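Local structure of uncharacterized NTF-2 like protein (Burkholderia xenovorans LB400, 3EN8) at residues 8-13 and 27-32; 95-98 and 104-107; 69-72 and 77-80; 13-18 and 79-84. The protein is of unknown function but adopts the SnoaL-like, NTF2-type fold, a cone of curved sheet and helices around a pocket, and binds a calcium ion. One frame throughout, in Å; residues are numbered along the deposited sequence. Where two conformers were deposited one is given.

Contact 1: residues 8-13 and 27-32; sequences REALNA and HDIYDD. With CA (calcium ion), chain B.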
loop_
_atom_site.group_PDB
_atom_site.type_symbol
_atom_site.label_atom_id
_atom_site.label_comp_id
_atom_site.label_asym_id
_atom_site.label_seq_id
_atom_site.Cartn_x
_atom_site.Cartn_y
_atom_site.Cartn_z
ATOM N N ARG A 8 -4.481 -16.856 -3.404
ATOM C CA ARG A 8 -4.657 -16.017 -4.594
ATOM C C ARG A 8 -6.011 -16.286 -5.276
ATOM O O ARG A 8 -6.699 -15.365 -5.680
ATOM C CB ARG A 8 -3.469 -16.168 -5.565
ATOM C CG ARG A 8 -3.511 -15.208 -6.771
ATOM C CD ARG A 8 -2.248 -15.336 -7.670
ATOM N NE ARG A 8 -1.006 -14.902 -7.017
ATOM C CZ ARG A 8 -0.528 -13.659 -7.074
ATOM N NH1 ARG A 8 -1.158 -12.740 -7.771
ATOM N NH2 ARG A 8 0.595 -13.344 -6.469
ATOM N N GLU A 9 -6.402 -17.548 -5.362
ATOM C CA GLU A 9 -7.744 -17.918 -5.859
ATOM C C GLU A 9 -8.860 -17.228 -5.073
ATOM O O GLU A 9 -9.796 -16.647 -5.651
ATOM C CB GLU A 9 -7.947 -19.436 -5.806
ATOM C CG GLU A 9 -9.275 -19.917 -6.417
ATOM C CD GLU A 9 -9.458 -21.418 -6.295
ATOM O OE1 GLU A 9 -9.034 -21.977 -5.273
ATOM O OE2 GLU A 9 -10.019 -22.044 -7.225
ATOM N N ALA A 10 -8.708 -17.244 -3.744
ATOM C CA ALA A 10 -9.680 -16.632 -2.820
ATOM C C ALA A 10 -9.718 -15.123 -3.051
ATOM O O ALA A 10 -10.787 -14.480 -3.042
ATOM C CB ALA A 10 -9.294 -16.946 -1.353
ATOM N N LEU A 11 -8.534 -14.556 -3.259
ATOM C CA LEU A 11 -8.420 -13.104 -3.504
ATOM C C LEU A 11 -9.049 -12.664 -4.812
ATOM O O LEU A 11 -9.738 -11.641 -4.868
ATOM C CB LEU A 11 -6.997 -12.629 -3.487
ATOM C CG LEU A 11 -6.383 -12.445 -2.131
ATOM C CD1 LEU A 11 -4.862 -12.208 -2.298
ATOM C CD2 LEU A 11 -7.100 -11.273 -1.410
ATOM N N ASN A 12 -8.816 -13.449 -5.865
ATOM C CA ASN A 12 -9.433 -13.175 -7.177
ATOM C C ASN A 12 -10.959 -13.124 -7.027
ATOM O O ASN A 12 -11.656 -12.278 -7.605
ATOM C CB ASN A 12 -9.033 -14.237 -8.212
ATOM C CG ASN A 12 -7.593 -14.107 -8.661
ATOM O OD1 ASN A 12 -6.976 -13.072 -8.449
ATOM N ND2 ASN A 12 -7.035 -15.187 -9.234
ATOM N N ALA A 13 -11.473 -14.047 -6.230
ATOM C CA ALA A 13 -12.943 -14.181 -6.046
ATOM C C ALA A 13 -13.481 -13.029 -5.200
ATOM O O ALA A 13 -14.578 -12.462 -5.452
ATOM C CB ALA A 13 -13.291 -15.550 -5.424
ATOM N N HIS A 27 -17.253 -10.903 1.512
ATOM C CA HIS A 27 -16.822 -10.983 2.906
ATOM C C HIS A 27 -16.571 -12.385 3.377
ATOM O O HIS A 27 -16.264 -12.625 4.529
ATOM C CB HIS A 27 -17.730 -10.155 3.809
ATOM C CG HIS A 27 -17.608 -8.699 3.521
ATOM N ND1 HIS A 27 -18.309 -8.093 2.502
ATOM C CD2 HIS A 27 -16.799 -7.746 4.039
ATOM C CE1 HIS A 27 -17.968 -6.816 2.437
ATOM N NE2 HIS A 27 -17.049 -6.582 3.349
ATOM N N ASP A 28 -16.596 -13.297 2.421
ATOM C CA ASP A 28 -16.378 -14.715 2.711
ATOM C C ASP A 28 -14.963 -14.963 3.184
ATOM O O ASP A 28 -14.677 -15.876 3.956
ATOM C CB ASP A 28 -16.608 -15.560 1.463
ATOM C CG ASP A 28 -16.365 -17.025 1.719
ATOM O OD1 ASP A 28 -17.130 -17.579 2.529
ATOM O OD2 ASP A 28 -15.418 -17.606 1.137
ATOM N N ILE A 29 -14.080 -14.115 2.693
ATOM C CA ILE A 29 -12.618 -14.295 2.871
ATOM C C ILE A 29 -12.135 -13.963 4.284
ATOM O O ILE A 29 -11.017 -14.294 4.664
ATOM C CB ILE A 29 -11.790 -13.484 1.817
ATOM C CG1 ILE A 29 -10.419 -14.139 1.608
ATOM C CG2 ILE A 29 -11.645 -11.977 2.250
ATOM C CD1 ILE A 29 -9.580 -13.516 0.421
ATOM N N TYR A 30 -12.983 -13.313 5.078
ATOM C CA TYR A 30 -12.541 -12.797 6.404
ATOM C C TYR A 30 -12.783 -13.755 7.535
ATOM O O TYR A 30 -13.792 -14.436 7.606
ATOM C CB TYR A 30 -13.206 -11.454 6.800
ATOM C CG TYR A 30 -12.937 -10.366 5.815
ATOM C CD1 TYR A 30 -11.774 -9.603 5.895
ATOM C CD2 TYR A 30 -13.856 -10.092 4.777
ATOM C CE1 TYR A 30 -11.494 -8.614 4.957
ATOM C CE2 TYR A 30 -13.603 -9.088 3.855
ATOM C CZ TYR A 30 -12.433 -8.344 3.945
ATOM O OH TYR A 30 -12.131 -7.369 3.025
ATOM N N ASP A 31 -11.841 -13.776 8.456
ATOM C CA ASP A 31 -12.161 -14.308 9.779
ATOM C C ASP A 31 -13.314 -13.514 10.372
ATOM O O ASP A 31 -13.463 -12.339 10.105
ATOM C CB ASP A 31 -10.968 -14.184 10.712
ATOM C CG ASP A 31 -11.201 -14.856 12.036
ATOM O OD1 ASP A 31 -11.035 -16.085 12.099
ATOM O OD2 ASP A 31 -11.524 -14.165 13.021
ATOM N N ASP A 32 -14.068 -14.155 11.253
ATOM C CA ASP A 32 -15.194 -13.478 11.908
ATOM C C ASP A 32 -14.778 -12.219 12.652
ATOM O O ASP A 32 -15.504 -11.218 12.677
ATOM C CB ASP A 32 -15.965 -14.427 12.828
ATOM C CG ASP A 32 -15.202 -14.779 14.102
ATOM O OD1 ASP A 32 -13.954 -14.903 14.032
ATOM O OD2 ASP A 32 -15.856 -14.941 15.186
HETATM CA CA CA B . -15.034 -14.891 17.189
HETATM O O HOH W 1 -16.223 -13.105 18.130
#
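Ile29 reaches from segment 27-32 to helix 3-20 and meets Ala10 and Leu11 there. This is the long N-terminal helix that packs across the curved sheet in the SnoaL-like, NTF2-type fold. Ile29 sits in a type I beta turn from His27 to Tyr30, closed by a weak backbone bond from Tyr30 N to His27 O.

The Ile29 side chain branches at CB. Its CG2 arm sits between the backbone N and the carbonyl carbon and lies over the centre of the Tyr30 ring, 3.8 Å above its plane. The other arm starts with CG1, placed opposite the backbone N (chi1 -155°), and continues extended to CD1. CD1 is the atom that touches the helix. Ile29 CD1 lies 3.9 Å from Ala10 CB and 3.8 Å from Ala10 O. It also meets a leucine methyl, with 3.8 Å between Ile29 CD1 and Leu11 CD2. Leu11 leaves the helix on the side away from the turn, but its CD2 methyl comes back to it. No hydrogen bond joins the two segments; the contact is small and rests on methyl groups. Ile29 also packs on Phe98 and Val103, and Leu11 on Trp77 and Met96, which continue the core.

The end of the segment serves another purpose. Asp32 and Asp33 both bind the calcium ion. Asp32 uses one carboxylate oxygen: OD2 is 2.2 Å from the calcium, while OD1 of the same group stays 3.3 Å away. Water 1 is a further ligand of the metal, at 2.3 Å.

Contact 2: residues 95-98 and 104-107; sequences IMEF and VHET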
loop_
_atom_site.group_PDB
_atom_site.type_symbol
_atom_site.label_atom_id
_atom_site.label_comp_id
_atom_site.label_asym_id
_atom_site.label_seq_id
_atom_site.Cartn_x
_atom_site.Cartn_y
_atom_site.Cartn_z
ATOM N N ILE A 95 -3.862 -4.193 2.014
ATOM C CA ILE A 95 -2.830 -5.036 2.620
ATOM C C ILE A 95 -3.542 -6.043 3.492
ATOM O O ILE A 95 -4.237 -5.647 4.441
ATOM C CB ILE A 95 -1.832 -4.211 3.485
ATOM C CG1 ILE A 95 -1.239 -3.043 2.742
ATOM C CG2 ILE A 95 -0.773 -5.151 4.102
ATOM C CD1 ILE A 95 -0.727 -1.944 3.702
HETATM N N MSE A 96 -3.406 -7.333 3.187
HETATM C CA MSE A 96 -4.133 -8.353 3.955
HETATM C C MSE A 96 -3.213 -9.347 4.617
HETATM O O MSE A 96 -2.301 -9.884 4.012
HETATM C CB MSE A 96 -5.151 -9.112 3.104
HETATM C CG MSE A 96 -6.379 -8.270 2.705
HETATM SE SE MSE A 96 -7.342 -9.217 1.314
HETATM C CE MSE A 96 -8.918 -8.115 1.313
ATOM N N GLU A 97 -3.518 -9.582 5.878
ATOM C CA GLU A 97 -2.844 -10.639 6.665
ATOM C C GLU A 97 -3.802 -11.774 6.920
ATOM O O GLU A 97 -4.916 -11.598 7.453
ATOM C CB GLU A 97 -2.374 -10.065 7.970
ATOM C CG GLU A 97 -1.475 -8.889 7.825
ATOM C CD GLU A 97 -1.457 -8.054 9.071
ATOM O OE1 GLU A 97 -1.017 -8.560 10.118
ATOM O OE2 GLU A 97 -1.905 -6.899 8.999
ATOM N N PHE A 98 -3.321 -12.950 6.536
ATOM C CA PHE A 98 -4.028 -14.205 6.604
ATOM C C PHE A 98 -3.546 -15.088 7.754
ATOM O O PHE A 98 -2.377 -15.085 8.167
ATOM C CB PHE A 98 -3.863 -15.020 5.275
ATOM C CG PHE A 98 -4.692 -14.506 4.110
ATOM C CD1 PHE A 98 -4.336 -13.352 3.431
ATOM C CD2 PHE A 98 -5.822 -15.184 3.704
ATOM C CE1 PHE A 98 -5.089 -12.894 2.394
ATOM C CE2 PHE A 98 -6.605 -14.710 2.654
ATOM C CZ PHE A 98 -6.215 -13.575 1.987
ATOM N N VAL A 104 -7.295 -11.828 8.714
ATOM C CA VAL A 104 -7.528 -11.412 10.094
ATOM C C VAL A 104 -7.344 -9.914 10.279
ATOM O O VAL A 104 -7.823 -9.327 11.261
ATOM C CB VAL A 104 -6.647 -12.191 11.092
ATOM C CG1 VAL A 104 -6.969 -13.708 11.029
ATOM C CG2 VAL A 104 -5.112 -11.906 10.889
ATOM N N HIS A 105 -6.591 -9.325 9.360
ATOM C CA HIS A 105 -6.307 -7.877 9.382
ATOM C C HIS A 105 -6.115 -7.340 7.956
ATOM O O HIS A 105 -5.296 -7.815 7.184
ATOM C CB HIS A 105 -5.081 -7.601 10.262
ATOM C CG HIS A 105 -4.844 -6.145 10.597
ATOM N ND1 HIS A 105 -3.881 -5.758 11.508
ATOM C CD2 HIS A 105 -5.425 -5.001 10.160
ATOM C CE1 HIS A 105 -3.891 -4.437 11.630
ATOM N NE2 HIS A 105 -4.806 -3.949 10.809
ATOM N N GLU A 106 -6.936 -6.373 7.611
ATOM C CA GLU A 106 -6.824 -5.671 6.337
ATOM C C GLU A 106 -6.520 -4.234 6.661
ATOM O O GLU A 106 -7.061 -3.707 7.606
ATOM C CB GLU A 106 -8.147 -5.747 5.568
ATOM C CG GLU A 106 -8.121 -4.990 4.236
ATOM C CD GLU A 106 -9.369 -5.217 3.380
ATOM O OE1 GLU A 106 -10.417 -5.723 3.885
ATOM O OE2 GLU A 106 -9.282 -4.860 2.177
ATOM N N THR A 107 -5.637 -3.629 5.879
ATOM C CA THR A 107 -5.390 -2.183 5.942
ATOM C C THR A 107 -5.560 -1.628 4.541
ATOM O O THR A 107 -4.905 -2.086 3.585
ATOM C CB THR A 107 -3.958 -1.910 6.386
ATOM O OG1 THR A 107 -3.653 -2.708 7.523
ATOM C CG2 THR A 107 -3.749 -0.403 6.715
HETATM O O HOH W 2 -3.001 -5.294 7.125
HETATM O O HOH W 3 -2.182 -7.784 12.399
#
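Ile95 and Thr107 face each other as a hydrogen-bonded antiparallel pair, bonded in both directions. Ile95 N to Thr107 O is 2.8 Å and nearly straight. Met96 and Glu106 form the next, non-hydrogen-bonded pair, and Glu97 with His105 is again hydrogen-bonded.

The tight side is the face of Met96 and Glu106. Met96 is a selenomethionine. These two side chains run side by side in the same direction. The extended Met96 chain brings its methyl CE to 3.4 Å from Glu106 OE2. The carboxylate is buried but well supplied: OE1 takes a salt bridge from Arg55 and a hydrogen bond with Tyr30, and OE2 bonds with Ser94. Together these partners hold it in place.

The opposite face is the watered one. Glu97 and His105 lie alongside, their carboxylate and ring planes 36° apart, yet Glu97 OE2 and His105 ND1 do not bond directly. Water 3 links them instead. It lies in the plane of the His105 ring, 2.8 Å from His105 ND1, and donates to Glu97 OE1 at 2.7 Å. Water 2 lies between Glu97 OE2, Ile95 O and Thr107 OG1. His105 NE2 bonds with Asp37 of the same chain. Glu97 OE2 also forms a salt bridge with Arg69 of the second subunit, and Ile95, His105 and Thr107 pack on that subunit, so this face belongs to the dimer interface.

At the hairpin end, Glu97 O accepts from Val104 N at 2.7 Å and, weakly, from His105 N at 3.4 Å. Val104 and His105 thus both oppose Glu97, which makes this a classic beta bulge in the hairpin 88-99/102-111 of the curved NTF2-like sheet.

Contact 3: residues 69-72 and 77-80; sequences RIQG and WITE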
loop_
_atom_site.group_PDB
_atom_site.type_symbol
_atom_site.label_atom_id
_atom_site.label_comp_id
_atom_site.label_asym_id
_atom_site.label_seq_id
_atom_site.Cartn_x
_atom_site.Cartn_y
_atom_site.Cartn_z
ATOM N N ARG A 69 -2.684 -5.080 -9.687
ATOM C CA ARG A 69 -1.684 -6.111 -9.326
ATOM C C ARG A 69 -1.965 -6.734 -7.972
ATOM O O ARG A 69 -2.348 -6.052 -7.028
ATOM C CB ARG A 69 -0.287 -5.501 -9.283
ATOM C CG ARG A 69 0.813 -6.524 -9.069
ATOM C CD ARG A 69 2.181 -5.905 -9.155
ATOM N NE ARG A 69 3.190 -6.974 -9.155
ATOM C CZ ARG A 69 4.474 -6.760 -8.922
ATOM N NH1 ARG A 69 4.894 -5.533 -8.637
ATOM N NH2 ARG A 69 5.325 -7.756 -8.939
ATOM N N ILE A 70 -1.719 -8.048 -7.888
ATOM C CA ILE A 70 -1.755 -8.759 -6.610
ATOM C C ILE A 70 -0.414 -9.456 -6.394
ATOM O O ILE A 70 0.079 -10.145 -7.251
ATOM C CB ILE A 70 -2.888 -9.823 -6.541
ATOM C CG1 ILE A 70 -4.261 -9.195 -6.720
ATOM C CG2 ILE A 70 -2.842 -10.627 -5.203
ATOM C CD1 ILE A 70 -5.364 -10.186 -7.239
ATOM N N GLN A 71 0.167 -9.163 -5.247
ATOM C CA GLN A 71 1.425 -9.802 -4.790
ATOM C C GLN A 71 1.190 -10.458 -3.462
ATOM O O GLN A 71 0.389 -10.001 -2.659
ATOM C CB GLN A 71 2.543 -8.764 -4.608
ATOM C CG GLN A 71 2.957 -8.037 -5.865
ATOM C CD GLN A 71 4.089 -7.111 -5.582
ATOM O OE1 GLN A 71 5.237 -7.552 -5.461
ATOM N NE2 GLN A 71 3.788 -5.854 -5.395
ATOM N N GLY A 72 1.895 -11.553 -3.231
ATOM C CA GLY A 72 1.750 -12.211 -1.965
ATOM C C GLY A 72 2.843 -13.204 -1.743
ATOM O O GLY A 72 3.395 -13.799 -2.672
ATOM N N TRP A 77 -0.378 -10.404 1.886
ATOM C CA TRP A 77 -0.951 -10.152 0.569
ATOM C C TRP A 77 -1.227 -8.664 0.367
ATOM O O TRP A 77 -1.638 -7.942 1.265
ATOM C CB TRP A 77 -2.201 -11.016 0.370
ATOM C CG TRP A 77 -1.744 -12.460 0.284
ATOM C CD1 TRP A 77 -1.413 -13.269 1.320
ATOM C CD2 TRP A 77 -1.443 -13.181 -0.907
ATOM N NE1 TRP A 77 -0.914 -14.473 0.853
ATOM C CE2 TRP A 77 -0.910 -14.427 -0.520
ATOM C CE3 TRP A 77 -1.556 -12.890 -2.278
ATOM C CZ2 TRP A 77 -0.543 -15.379 -1.448
ATOM C CZ3 TRP A 77 -1.163 -13.808 -3.168
ATOM C CH2 TRP A 77 -0.651 -15.052 -2.757
ATOM N N ILE A 78 -0.951 -8.221 -0.842
ATOM C CA ILE A 78 -1.222 -6.840 -1.189
ATOM C C ILE A 78 -1.766 -6.660 -2.593
ATOM O O ILE A 78 -1.192 -7.082 -3.593
ATOM C CB ILE A 78 -0.015 -5.923 -0.910
ATOM C CG1 ILE A 78 -0.451 -4.468 -1.083
ATOM C CG2 ILE A 78 1.223 -6.281 -1.764
ATOM C CD1 ILE A 78 0.612 -3.479 -0.632
ATOM N N THR A 79 -2.912 -6.018 -2.610
ATOM C CA THR A 79 -3.673 -5.805 -3.835
ATOM C C THR A 79 -3.696 -4.315 -4.109
ATOM O O THR A 79 -4.050 -3.497 -3.252
ATOM C CB THR A 79 -5.127 -6.369 -3.774
ATOM O OG1 THR A 79 -5.124 -7.763 -3.498
ATOM C CG2 THR A 79 -5.867 -6.081 -5.106
ATOM N N GLU A 80 -3.285 -4.002 -5.326
ATOM C CA GLU A 80 -3.362 -2.675 -5.882
ATOM C C GLU A 80 -4.492 -2.673 -6.875
ATOM O O GLU A 80 -4.563 -3.522 -7.764
ATOM C CB GLU A 80 -2.049 -2.303 -6.595
ATOM C CG GLU A 80 -0.789 -2.199 -5.695
ATOM C CD GLU A 80 0.436 -2.106 -6.529
ATOM O OE1 GLU A 80 0.572 -1.066 -7.205
ATOM O OE2 GLU A 80 1.241 -3.077 -6.522
HETATM O O HOH W 4 3.542 -3.031 -7.825
#
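The beta hairpin 64-73/76-85 lies at one edge of the chain's own NTF2-like sheet, and Gly72 packs against Trp77 near its turn. Gly72 CA sits over one face of the indole, 3.4 Å from the centroid of the six-membered ring and 12° off the ring normal. This is a CH-pi contact. With no side chain at Gly72, the ring lies directly on its CA. Ile70 meets the same ring at its edge, with Ile70 CG2 3.9 Å from Trp77 CE3. Trp77 NE1 bonds to Gly74 O in the turn, which helps to hold the indole in its rotation. Phe98 and helix 3-20 also pack on it.

Ile70 also lies alongside Thr79, its CG1 3.6 Å from Thr79 OG1. Two hydrogen-bonded pairs hold the strands, Arg69 with Glu80 and Gln71 with Ile78. Glu80 N to Arg69 O, at 2.8 Å, is nearly straight.

The other face carries Arg69, Gln71, Ile78 and Glu80. It turns to the second subunit. Arg69 runs out extended, with CG opposite the backbone N (chi1 -174°), and its guanidinium lies near the Gln71 side chain. It runs beside Glu80, the guanidinium and carboxylate planes 54° apart, without direct charge contact. Arg69 NH1 instead forms a salt bridge with Glu97 of the second subunit, and Glu80 OE1 bonds with Tyr109 of that subunit. Within the hairpin, water 4 links the two charged groups: it lies in the guanidinium plane, accepts from Arg69 NH1 at 3.0 Å and donates to Glu80 OE2 at 2.6 Å.

Contact 4: residues 13-18 and 79-84; sequences AHWQAS and TEYSIS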
loop_
_atom_site.group_PDB
_atom_site.type_symbol
_atom_site.label_atom_id
_atom_site.label_comp_id
_atom_site.label_asym_id
_atom_site.label_seq_id
_atom_site.Cartn_x
_atom_site.Cartn_y
_atom_site.Cartn_z
ATOM N N ALA A 13 -11.473 -14.047 -6.230
ATOM C CA ALA A 13 -12.943 -14.181 -6.046
ATOM C C ALA A 13 -13.481 -13.029 -5.200
ATOM O O ALA A 13 -14.578 -12.462 -5.452
ATOM C CB ALA A 13 -13.291 -15.550 -5.424
ATOM N N HIS A 14 -12.668 -12.668 -4.226
ATOM C CA HIS A 14 -12.936 -11.519 -3.341
ATOM C C HIS A 14 -13.132 -10.277 -4.152
ATOM O O HIS A 14 -14.058 -9.490 -3.928
ATOM C CB HIS A 14 -11.776 -11.292 -2.357
ATOM C CG HIS A 14 -11.939 -10.065 -1.493
ATOM N ND1 HIS A 14 -12.862 -9.991 -0.464
ATOM C CD2 HIS A 14 -11.315 -8.866 -1.519
ATOM C CE1 HIS A 14 -12.761 -8.809 0.125
ATOM N NE2 HIS A 14 -11.842 -8.101 -0.514
ATOM N N TRP A 15 -12.220 -10.062 -5.100
ATOM C CA TRP A 15 -12.234 -8.803 -5.840
ATOM C C TRP A 15 -13.333 -8.821 -6.888
ATOM O O TRP A 15 -13.940 -7.797 -7.193
ATOM C CB TRP A 15 -10.882 -8.492 -6.497
ATOM C CG TRP A 15 -9.821 -8.271 -5.448
ATOM C CD1 TRP A 15 -8.671 -8.944 -5.339
ATOM C CD2 TRP A 15 -9.875 -7.352 -4.333
ATOM N NE1 TRP A 15 -7.962 -8.509 -4.216
ATOM C CE2 TRP A 15 -8.684 -7.526 -3.596
ATOM C CE3 TRP A 15 -10.814 -6.396 -3.887
ATOM C CZ2 TRP A 15 -8.414 -6.807 -2.434
ATOM C CZ3 TRP A 15 -10.528 -5.675 -2.769
ATOM C CH2 TRP A 15 -9.347 -5.904 -2.036
ATOM N N GLN A 16 -13.590 -10.002 -7.429
ATOM C CA GLN A 16 -14.712 -10.157 -8.358
ATOM C C GLN A 16 -16.009 -9.822 -7.665
ATOM O O GLN A 16 -16.931 -9.209 -8.243
ATOM C CB GLN A 16 -14.788 -11.590 -8.909
ATOM C CG GLN A 16 -13.707 -11.905 -9.932
ATOM C CD GLN A 16 -13.917 -11.186 -11.266
ATOM O OE1 GLN A 16 -14.953 -10.558 -11.501
ATOM N NE2 GLN A 16 -12.937 -11.307 -12.160
ATOM N N ALA A 17 -16.089 -10.261 -6.428
ATOM C CA ALA A 17 -17.294 -10.030 -5.610
ATOM C C ALA A 17 -17.469 -8.554 -5.346
ATOM O O ALA A 17 -18.604 -8.000 -5.395
ATOM C CB ALA A 17 -17.246 -10.802 -4.319
ATOM N N SER A 18 -16.344 -7.901 -5.106
ATOM C CA SER A 18 -16.348 -6.466 -4.822
ATOM C C SER A 18 -16.814 -5.663 -6.047
ATOM O O SER A 18 -17.594 -4.711 -5.934
ATOM C CB SER A 18 -14.958 -6.033 -4.339
ATOM O OG SER A 18 -14.914 -4.663 -4.025
ATOM N N THR A 79 -2.912 -6.018 -2.610
ATOM C CA THR A 79 -3.673 -5.805 -3.835
ATOM C C THR A 79 -3.696 -4.315 -4.109
ATOM O O THR A 79 -4.050 -3.497 -3.252
ATOM C CB THR A 79 -5.127 -6.369 -3.774
ATOM O OG1 THR A 79 -5.124 -7.763 -3.498
ATOM C CG2 THR A 79 -5.867 -6.081 -5.106
ATOM N N GLU A 80 -3.285 -4.002 -5.326
ATOM C CA GLU A 80 -3.362 -2.675 -5.882
ATOM C C GLU A 80 -4.492 -2.673 -6.875
ATOM O O GLU A 80 -4.563 -3.522 -7.764
ATOM C CB GLU A 80 -2.049 -2.303 -6.595
ATOM C CG GLU A 80 -0.789 -2.199 -5.695
ATOM C CD GLU A 80 0.436 -2.106 -6.529
ATOM O OE1 GLU A 80 0.572 -1.066 -7.205
ATOM O OE2 GLU A 80 1.241 -3.077 -6.522
ATOM N N TYR A 81 -5.380 -1.725 -6.730
ATOM C CA TYR A 81 -6.604 -1.743 -7.575
ATOM C C TYR A 81 -7.173 -0.379 -7.619
ATOM O O TYR A 81 -6.820 0.449 -6.831
ATOM C CB TYR A 81 -7.651 -2.749 -7.085
ATOM C CG TYR A 81 -8.276 -2.560 -5.691
ATOM C CD1 TYR A 81 -7.567 -2.889 -4.519
ATOM C CD2 TYR A 81 -9.566 -2.110 -5.544
ATOM C CE1 TYR A 81 -8.134 -2.739 -3.282
ATOM C CE2 TYR A 81 -10.162 -1.971 -4.285
ATOM C CZ TYR A 81 -9.429 -2.290 -3.136
ATOM O OH TYR A 81 -10.036 -2.138 -1.878
ATOM N N SER A 82 -8.056 -0.175 -8.587
ATOM C CA SER A 82 -8.770 1.094 -8.747
ATOM C C SER A 82 -10.272 0.873 -8.509
ATOM O O SER A 82 -10.875 -0.156 -8.887
ATOM C CB SER A 82 -8.536 1.679 -10.149
ATOM O OG SER A 82 -7.184 2.052 -10.312
ATOM N N ILE A 83 -10.849 1.823 -7.800
ATOM C CA ILE A 83 -12.289 1.893 -7.616
ATOM C C ILE A 83 -12.778 3.274 -8.063
ATOM O O ILE A 83 -12.057 4.259 -7.946
ATOM C CB ILE A 83 -12.673 1.647 -6.142
ATOM C CG1 ILE A 83 -12.174 2.745 -5.220
ATOM C CG2 ILE A 83 -12.121 0.308 -5.667
ATOM C CD1 ILE A 83 -12.576 2.551 -3.770
ATOM N N SER A 84 -13.978 3.372 -8.592
ATOM C CA SER A 84 -14.426 4.679 -9.021
ATOM C C SER A 84 -15.924 4.848 -8.826
ATOM O O SER A 84 -16.699 3.915 -8.982
ATOM C CB SER A 84 -14.028 4.899 -10.490
ATOM O OG SER A 84 -14.464 6.130 -11.003
#
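Trp15 of helix 3-20 lies against Thr79 and Tyr81 of strand 76-85. Thr79 and Tyr81 are two positions apart on the strand and point to the same side, toward the helix. The indole spans both.

Its CG is opposite the carbonyl carbon (chi1 -65°). The five-membered ring end of the indole lies by Thr79 and its six-membered ring by Tyr81. Thr79 CG2 and Tyr81 CD1 are over the same indole face. The Trp15 and Thr79 side chains run alongside each other in opposed senses. The methyl of Thr79 is close, with CG2 3.1 Å above the indole plane toward the rim. The hydroxyl is placed obliquely to the ring. Trp15 NE1 donates to Thr79 OG1 at 3.0 Å, but the angle at the hydrogen is only 130° and the bond is weak. The opposite indole face is covered by His14 from the same helix, whose CD2 lies 3.3 Å above the plane.

Tyr81 holds its CG between the backbone N and the carbonyl carbon (chi1 63°). This lays the ring across the strand, so that one face is turned to the indole, with Trp15 CZ3 over it. The long axes of Trp15 and Tyr81 are roughly perpendicular. Their rings meet obliquely, with centroids 4.4 Å apart. The closest pair is Trp15 CZ3 and Tyr81 CZ at 3.6 Å. The Tyr81 hydroxyl bonds with Gln108 of strand 102-111, so its polar tip has a partner inside the core.

All three touching residues are buried. Phe65 of strand 64-73 packs on both Trp15 and Tyr81, and Ser94 and Thr92 of strand 88-99 border them. Helix 3-20 thereby lies on the concave side of the sheet, as expected of an NTF2-like fold, with helix 23-26 beside it at His14 and Ala17.

How the contacts relate
Helix 3-20 supplies contacts 1 and 4, which share Ala13. The sheet supplies contacts 2 and 3. Contacts 3 and 4 share Thr79 and Glu80, of which Thr79 makes contacts in both. Met96 of contact 2 lies among the others: its SE is 3.4 Å from Leu11 CD2 of contact 1, its CE 3.4 Å from His14 NE2 of contact 4, and its N 2.7 Å from Trp77 O of contact 3. Contacts 1 and 2 also meet where Ile29 CD1 lies 3.7 Å from Phe98 CZ. The calcium is held at Asp32, at the end of segment 27-32 and away from the Ile29 contact. The Val104 side chain of contact 2 is about 10 Å from it. Contacts 2 and 3 both reach the second subunit.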